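Local coordinates for protein monoacylglycerol lipase (Palaeococcus ferrophilus, PDB 6QE2) that hydrolyses monoacylglycerols to glycerol and free fatty acids, as a monoglyceride lipase of the alpha/beta-hydrolase superfamily, at residues 68-71 / 72-76; 128-131 / 132-136; 212-215 / 216-220. One frame throughout, in Å; residues are numbered along the deposited sequence.

Contact 1. Residues 68-71 / 72-76; sequences KIID and SIIEE
Ser72 folds its hydroxyl back onto the preceding turn, where OG donates to the carbonyl oxygen of Ile69 across a short 2.6 Å. The bond exists because OG sits between the backbone N and the carbonyl carbon (chi1 84°), which turns it toward the N-terminal end of the helix. It arrives in the carbonyl plane on a lone pair of Ile69 O, the C=O...OG angle being 131°. The same oxygen also takes the amide of Ile73, N to O 3.0 Å, so two donors grip one acceptor. Ser72 OG has a further partner in Arg5 NH2, which ties this turn to strand 5-8. On either side of that doubly used carbonyl the regular i to i+4 bonds continue: Ser72 N to Lys68 O at 3.1 Å, Ile74 N to Ile70 O at 2.9 Å, and Glu75 N to Asp71 O at 3.0 Å. All of this belongs to helix 63-77, one of the helices flanking the central mixed sheet of the alpha/beta-hydrolase fold. The carboxylate of Asp71 is used outside the turn: OD1 is hydrogen-bonded to Tyr96 OH and OD2 forms a salt bridge with Arg100, which links the helix to helix 88-99 and the chain just beyond it. The apolar side is built from two neighbouring isoleucine pairs, the members of each one turn apart. CG2 of Ile69 meets CD1 of Ile73 at 4.0 Å, and Ile70 CG2 meets Ile74 CD1 at the same 4.0 Å, each pair crossing at a slant. In Ile69 and Ile70 the CG2 branch lies opposite the backbone N, which places it on the side of the following turn. Beyond them, Phe46 of strand 42-46 touches both Ile69 and Ile73, while Tyr96 packs on Ile70 and Ile74.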
loop_
_atom_site.group_PDB
_atom_site.type_symbol
_atom_site.label_atom_id
_atom_site.label_comp_id
_atom_site.label_asym_id
_atom_site.label_seq_id
_atom_site.Cartn_x
_atom_site.Cartn_y
_atom_site.Cartn_z
ATOM N N LYS A 68 2.090 13.367 2.487
ATOM C CA LYS A 68 1.643 14.605 3.108
ATOM C C LYS A 68 0.267 14.399 3.749
ATOM O O LYS A 68 -0.030 14.986 4.769
ATOM C CB LYS A 68 1.618 15.751 2.104
ATOM C CG LYS A 68 2.996 16.314 1.833
ATOM C CD LYS A 68 2.970 17.442 0.826
ATOM C CE LYS A 68 4.378 17.936 0.538
ATOM N NZ LYS A 68 5.110 17.026 -0.384
ATOM N N ILE A 69 -0.568 13.566 3.140
ATOM C CA ILE A 69 -1.870 13.241 3.702
ATOM C C ILE A 69 -1.644 12.507 5.026
ATOM O O ILE A 69 -2.278 12.801 6.019
ATOM C CB ILE A 69 -2.714 12.395 2.740
ATOM C CG1 ILE A 69 -3.202 13.257 1.578
ATOM C CG2 ILE A 69 -3.900 11.774 3.454
ATOM C CD1 ILE A 69 -3.685 12.462 0.392
ATOM N N ILE A 70 -0.693 11.582 5.041
ATOM C CA ILE A 70 -0.366 10.852 6.261
ATOM C C ILE A 70 0.139 11.817 7.338
ATOM O O ILE A 70 -0.206 11.680 8.493
ATOM C CB ILE A 70 0.648 9.726 6.012
ATOM C CG1 ILE A 70 0.054 8.670 5.084
ATOM C CG2 ILE A 70 1.078 9.095 7.322
ATOM C CD1 ILE A 70 1.082 7.728 4.506
ATOM N N ASP A 71 0.943 12.802 6.947
ATOM C CA ASP A 71 1.425 13.826 7.864
ATOM C C ASP A 71 0.233 14.482 8.551
ATOM O O ASP A 71 0.206 14.620 9.755
ATOM C CB ASP A 71 2.176 14.921 7.113
ATOM C CG ASP A 71 3.586 14.539 6.754
ATOM O OD1 ASP A 71 4.152 13.621 7.357
ATOM O OD2 ASP A 71 4.136 15.191 5.858
ATOM N N SER A 72 -0.737 14.904 7.753
ATOM C CA SER A 72 -1.945 15.537 8.246
ATOM C C SER A 72 -2.734 14.634 9.187
ATOM O O SER A 72 -3.270 15.101 10.172
ATOM C CB SER A 72 -2.828 15.995 7.082
ATOM O OG SER A 72 -3.639 14.957 6.588
ATOM N N ILE A 73 -2.805 13.346 8.877
ATOM C CA ILE A 73 -3.533 12.426 9.742
ATOM C C ILE A 73 -2.832 12.288 11.086
ATOM O O ILE A 73 -3.483 12.258 12.137
ATOM C CB ILE A 73 -3.695 11.064 9.041
ATOM C CG1 ILE A 73 -4.605 11.200 7.815
ATOM C CG2 ILE A 73 -4.241 10.020 10.013
ATOM C CD1 ILE A 73 -4.621 9.958 6.931
ATOM N N ILE A 74 -1.499 12.188 11.080
ATOM C CA ILE A 74 -0.766 12.075 12.338
ATOM C C ILE A 74 -0.913 13.356 13.161
ATOM O O ILE A 74 -1.035 13.306 14.391
ATOM C CB ILE A 74 0.707 11.716 12.067
ATOM C CG1 ILE A 74 0.800 10.300 11.492
ATOM C CG2 ILE A 74 1.545 11.810 13.334
ATOM C CD1 ILE A 74 2.199 9.894 11.098
ATOM N N GLU A 75 -0.930 14.516 12.501
ATOM C CA GLU A 75 -1.175 15.766 13.226
ATOM C C GLU A 75 -2.563 15.780 13.856
ATOM O O GLU A 75 -2.734 16.228 14.997
ATOM C CB GLU A 75 -1.041 16.967 12.285
ATOM C CG GLU A 75 -1.184 18.312 13.016
ATOM C CD GLU A 75 -0.984 19.524 12.121
ATOM O OE1 GLU A 75 0.099 19.689 11.521
ATOM O OE2 GLU A 75 -1.927 20.343 12.051
ATOM N N GLU A 76 -3.570 15.296 13.122
ATOM C CA GLU A 76 -4.932 15.250 13.645
ATOM C C GLU A 76 -5.044 14.308 14.836
ATOM O O GLU A 76 -5.721 14.618 15.825
ATOM C CB GLU A 76 -5.894 14.812 12.542
ATOM C CG GLU A 76 -7.329 14.606 13.008
ATOM C CD GLU A 76 -8.204 14.006 11.926
ATOM O OE1 GLU A 76 -7.752 13.953 10.760
ATOM O OE2 GLU A 76 -9.342 13.592 12.236
#

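Contact 2. Residues 128-131 / 132-136; sequences AKVL and GRITP
Arg133 reaches back along its own helix and sets NH1 on the carbonyl oxygen of Lys129, at 2.9 Å and with an N-H...O angle of 153°. This is the C-terminal end of helix 122-134, which lies in the insertion between strands 106-110 and 195-200, consistent with the cap of monoglyceride lipases; Thr135 is the first residue to leave helical backbone angles. Lys129 O lies only 5° out of the guanidinium plane, at its edge, while NH1 is tilted 22° from the carbonyl plane. The side chain takes the acceptor that its own amide, turned to Val130 O, does not use, and its positive charge, near the helix's negative end, is likely to be stabilised there. One residue on, Val130 O receives two amides: Ile134 N at 3.0 Å and Arg133 N, which comes from above the carbonyl plane. Val130 and Ile134 run alongside each other, CG1 against CD1 at 3.9 Å. Gly132 donates its N to Ala128 O at 2.8 Å. Outside this turn, helix 171-186 backs the segment: Phe178 touches Ala128, which also meets a bound lauryl dimethylamine-N-oxide, and Met175 touches Arg133. Pro136 is hydrogen-bonded through its backbone to Lys172 of the same helix. Leu131 O takes the amide of Thr135 at 2.9 Å, and Thr135 OG1 adds a weak bond to that oxygen at 3.3 Å, resting 3.6 Å from Leu131 CD2.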
loop_
_atom_site.group_PDB
_atom_site.type_symbol
_atom_site.label_atom_id
_atom_site.label_comp_id
_atom_site.label_asym_id
_atom_site.label_seq_id
_atom_site.Cartn_x
_atom_site.Cartn_y
_atom_site.Cartn_z
ATOM N N ALA A 128 7.634 7.000 -18.394
ATOM C CA ALA A 128 6.994 7.654 -17.248
ATOM C C ALA A 128 7.839 8.809 -16.722
ATOM O O ALA A 128 7.301 9.841 -16.278
ATOM C CB ALA A 128 6.759 6.607 -16.154
ATOM N N LYS A 129 9.170 8.629 -16.711
ATOM C CA LYS A 129 10.081 9.706 -16.325
ATOM C C LYS A 129 9.925 10.925 -17.217
ATOM O O LYS A 129 10.157 12.056 -16.777
ATOM C CB LYS A 129 11.540 9.238 -16.406
ATOM C CG LYS A 129 11.989 8.266 -15.355
ATOM C CD LYS A 129 13.503 8.070 -15.435
ATOM C CE LYS A 129 13.983 7.111 -14.345
ATOM N NZ LYS A 129 15.438 6.800 -14.452
ATOM N N VAL A 130 9.588 10.723 -18.488
ATOM C CA VAL A 130 9.399 11.879 -19.350
ATOM C C VAL A 130 8.008 12.454 -19.174
ATOM O O VAL A 130 7.842 13.664 -19.005
ATOM C CB VAL A 130 9.656 11.513 -20.816
ATOM C CG1 VAL A 130 9.366 12.720 -21.666
ATOM C CG2 VAL A 130 11.068 11.062 -20.948
ATOM N N LEU A 131 6.994 11.601 -19.277
ATOM C CA LEU A 131 5.615 12.076 -19.208
ATOM C C LEU A 131 5.314 12.708 -17.859
ATOM O O LEU A 131 4.530 13.658 -17.782
ATOM C CB LEU A 131 4.641 10.930 -19.478
ATOM C CG LEU A 131 4.699 10.287 -20.866
ATOM C CD1 LEU A 131 3.578 9.271 -21.033
ATOM C CD2 LEU A 131 4.630 11.346 -21.956
ATOM N N GLY A 132 5.924 12.200 -16.785
ATOM C CA GLY A 132 5.720 12.806 -15.482
ATOM C C GLY A 132 6.199 14.239 -15.406
ATOM O O GLY A 132 5.716 15.004 -14.565
ATOM N N ARG A 133 7.126 14.628 -16.280
ATOM C CA ARG A 133 7.651 15.986 -16.297
ATOM C C ARG A 133 6.947 16.895 -17.296
ATOM O O ARG A 133 6.656 18.046 -16.966
ATOM C CB ARG A 133 9.153 15.961 -16.590
ATOM C CG ARG A 133 9.978 15.558 -15.381
ATOM C CD ARG A 133 11.403 15.189 -15.743
ATOM N NE ARG A 133 12.205 14.966 -14.545
ATOM C CZ ARG A 133 12.475 13.767 -14.037
ATOM N NH1 ARG A 133 12.001 12.673 -14.620
ATOM N NH2 ARG A 133 13.213 13.662 -12.939
ATOM N N ILE A 134 6.644 16.411 -18.501
ATOM C CA ILE A 134 6.142 17.292 -19.550
ATOM C C ILE A 134 4.619 17.251 -19.633
ATOM O O ILE A 134 3.989 18.239 -20.030
ATOM C CB ILE A 134 6.777 16.948 -20.911
ATOM C CG1 ILE A 134 6.413 15.530 -21.347
ATOM C CG2 ILE A 134 8.289 17.107 -20.847
ATOM C CD1 ILE A 134 6.705 15.257 -22.814
ATOM N N THR A 135 4.008 16.124 -19.265
ATOM C CA THR A 135 2.547 15.996 -19.261
ATOM C C THR A 135 2.087 15.295 -17.986
ATOM O O THR A 135 1.504 14.210 -18.035
ATOM C CB THR A 135 2.058 15.234 -20.495
ATOM O OG1 THR A 135 2.604 13.911 -20.488
ATOM C CG2 THR A 135 2.481 15.934 -21.781
ATOM N N PRO A 136 2.335 15.899 -16.819
ATOM C CA PRO A 136 2.041 15.187 -15.561
ATOM C C PRO A 136 0.580 14.804 -15.410
ATOM O O PRO A 136 0.276 13.798 -14.754
ATOM C CB PRO A 136 2.485 16.186 -14.483
ATOM C CG PRO A 136 2.392 17.523 -15.147
ATOM C CD PRO A 136 2.799 17.276 -16.574
#

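Contact 3. Residues 212-215 / 216-220; sequences RRLF and EELKV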
loop_
_atom_site.group_PDB
_atom_site.type_symbol
_atom_site.label_atom_id
_atom_site.label_comp_id
_atom_site.label_asym_id
_atom_site.label_seq_id
_atom_site.Cartn_x
_atom_site.Cartn_y
_atom_site.Cartn_z
ATOM N N ARG A 212 12.033 -9.122 -0.517
ATOM C CA ARG A 212 13.150 -9.886 0.006
ATOM C C ARG A 212 14.408 -9.031 0.015
ATOM O O ARG A 212 15.170 -9.100 0.947
ATOM C CB ARG A 212 13.366 -11.181 -0.776
ATOM C CG ARG A 212 12.159 -12.095 -0.824
ATOM C CD ARG A 212 12.486 -13.462 -1.410
ATOM N NE ARG A 212 11.288 -14.266 -1.611
ATOM C CZ ARG A 212 10.750 -14.517 -2.793
ATOM N NH1 ARG A 212 11.313 -14.047 -3.887
ATOM N NH2 ARG A 212 9.657 -15.246 -2.887
ATOM N N ARG A 213 14.641 -8.249 -1.034
ATOM C CA ARG A 213 15.803 -7.371 -1.045
ATOM C C ARG A 213 15.696 -6.302 0.028
ATOM O O ARG A 213 16.646 -6.004 0.708
ATOM C CB ARG A 213 16.000 -6.691 -2.389
ATOM C CG ARG A 213 16.279 -7.611 -3.549
ATOM C CD ARG A 213 17.574 -8.382 -3.395
ATOM N NE ARG A 213 17.308 -9.715 -2.890
ATOM C CZ ARG A 213 17.813 -10.197 -1.768
ATOM N NH1 ARG A 213 17.493 -11.420 -1.375
ATOM N NH2 ARG A 213 18.647 -9.462 -1.054
ATOM N N LEU A 214 14.506 -5.744 0.189
ATOM C CA LEU A 214 14.290 -4.707 1.180
ATOM C C LEU A 214 14.542 -5.232 2.586
ATOM O O LEU A 214 15.145 -4.560 3.395
ATOM C CB LEU A 214 12.882 -4.130 1.100
ATOM C CG LEU A 214 12.647 -3.007 2.107
ATOM C CD1 LEU A 214 13.468 -1.791 1.749
ATOM C CD2 LEU A 214 11.185 -2.644 2.200
ATOM N N PHE A 215 14.122 -6.459 2.850
ATOM C CA PHE A 215 14.293 -7.047 4.156
ATOM C C PHE A 215 15.775 -7.101 4.514
ATOM O O PHE A 215 16.162 -6.745 5.607
ATOM C CB PHE A 215 13.703 -8.449 4.140
ATOM C CG PHE A 215 13.817 -9.171 5.442
ATOM C CD1 PHE A 215 12.891 -8.967 6.434
ATOM C CD2 PHE A 215 14.844 -10.059 5.666
ATOM C CE1 PHE A 215 12.986 -9.633 7.626
ATOM C CE2 PHE A 215 14.943 -10.731 6.861
ATOM C CZ PHE A 215 14.012 -10.514 7.842
ATOM N N GLU A 216 16.599 -7.530 3.574
ATOM C CA GLU A 216 18.039 -7.586 3.770
ATOM C C GLU A 216 18.676 -6.197 3.857
ATOM O O GLU A 216 19.694 -6.017 4.488
ATOM C CB GLU A 216 18.680 -8.495 2.723
ATOM C CG GLU A 216 17.862 -9.761 2.581
ATOM C CD GLU A 216 18.589 -10.928 1.966
ATOM O OE1 GLU A 216 19.400 -10.723 1.053
ATOM O OE2 GLU A 216 18.320 -12.060 2.392
ATOM N N GLU A 217 18.059 -5.220 3.208
ATOM C CA GLU A 217 18.574 -3.861 3.191
ATOM C C GLU A 217 18.254 -3.113 4.474
ATOM O O GLU A 217 18.952 -2.194 4.848
ATOM C CB GLU A 217 18.016 -3.095 1.994
ATOM C CG GLU A 217 18.687 -3.447 0.684
ATOM C CD GLU A 217 17.819 -3.159 -0.520
ATOM O OE1 GLU A 217 18.311 -3.263 -1.649
ATOM O OE2 GLU A 217 16.643 -2.836 -0.333
ATOM N N LEU A 218 17.186 -3.507 5.148
ATOM C CA LEU A 218 16.808 -2.847 6.379
ATOM C C LEU A 218 17.845 -3.071 7.465
ATOM O O LEU A 218 18.460 -4.121 7.525
ATOM C CB LEU A 218 15.471 -3.372 6.873
ATOM C CG LEU A 218 14.213 -3.085 6.069
ATOM C CD1 LEU A 218 13.103 -3.981 6.571
ATOM C CD2 LEU A 218 13.817 -1.625 6.180
ATOM N N LYS A 219 18.019 -2.075 8.325
ATOM C CA LYS A 219 18.957 -2.169 9.431
ATOM C C LYS A 219 18.235 -2.311 10.759
ATOM O O LYS A 219 18.833 -2.705 11.746
ATOM C CB LYS A 219 19.893 -0.972 9.462
ATOM C CG LYS A 219 20.987 -1.044 8.416
ATOM C CD LYS A 219 21.769 -2.342 8.508
ATOM C CE LYS A 219 22.246 -2.801 7.141
ATOM N NZ LYS A 219 21.386 -3.897 6.614
ATOM N N VAL A 220 16.953 -1.967 10.785
ATOM C CA VAL A 220 16.162 -2.126 11.995
ATOM C C VAL A 220 16.127 -3.603 12.363
ATOM O O VAL A 220 16.025 -4.480 11.494
ATOM C CB VAL A 220 14.750 -1.546 11.792
ATOM C CG1 VAL A 220 13.999 -2.299 10.694
ATOM C CG2 VAL A 220 13.962 -1.556 13.093
HETATM O O HOH W 1 15.194 -11.829 2.108
#
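Glu216 and Arg213 carry this contact, lying side by side and pointing the same way along the last turn of helix 209-217. Arg213 NH2 makes a salt bridge to Glu216 OE1 at 2.6 Å with a nearly straight N-H...O angle of 165°, and NH1 of the same guanidinium adds a weak bond to that oxygen at 3.2 Å. OE1 lies at the guanidinium edge, practically in its plane, yet NH2 meets it from above the carboxylate plane: the two flat groups stand 79° apart, so this is a fork on one oxygen and not a parallel bidentate pair. The arginine chain is bent at chi2 (-63°) and again at chi3, which swings the guanidinium round to Glu216, while NE makes a second salt bridge with Glu209. Replacing Arg213 by an alanine would probably leave Glu216 OE1 without its cationic mate, the side chain freer to turn, and Glu209 with Arg212 alone of the two arginines. Glu216 OE2 is engaged separately, by a water that donates to it and to Arg212 O. The backbone bond from Glu216 N to Arg212 O is weak, at 3.4 Å. Phe215, third in the arrangement, sends its ring to strand 223-228, where it touches Ile225 and makes a cation-pi contact with Lys223, packing the helix of this beta-alpha-beta unit on its following strand. Leu218 N closes the turn on Leu214 O at 2.9 Å. With one guanidinium shared between Glu209 and Glu216, its charge is likely to offset the unfavourable placing of the Glu216 carboxylate near the negative, C-terminal end of the helix.

The three contacts are local turns of three separate helices, met in series along the chain, and none touches another. Contacts 1 and 3 lie in helices packed against the central sheet, their centres about 26 Å apart; contact 1 is in the helix beside strands 5-8 and 42-46, contact 3 in the one before edge strand 223-228. Contact 2 sits farther out, its centre about 27 Å from that of contact 1 and about 30 Å from that of contact 3. It is the one that meets the bound detergent, through Ala128, whereas the side chain of Leu214 in contact 3 is about 14 Å from it. The side chain of Ile70 in contact 1 lies near, without touching, the probable nucleophile elbow.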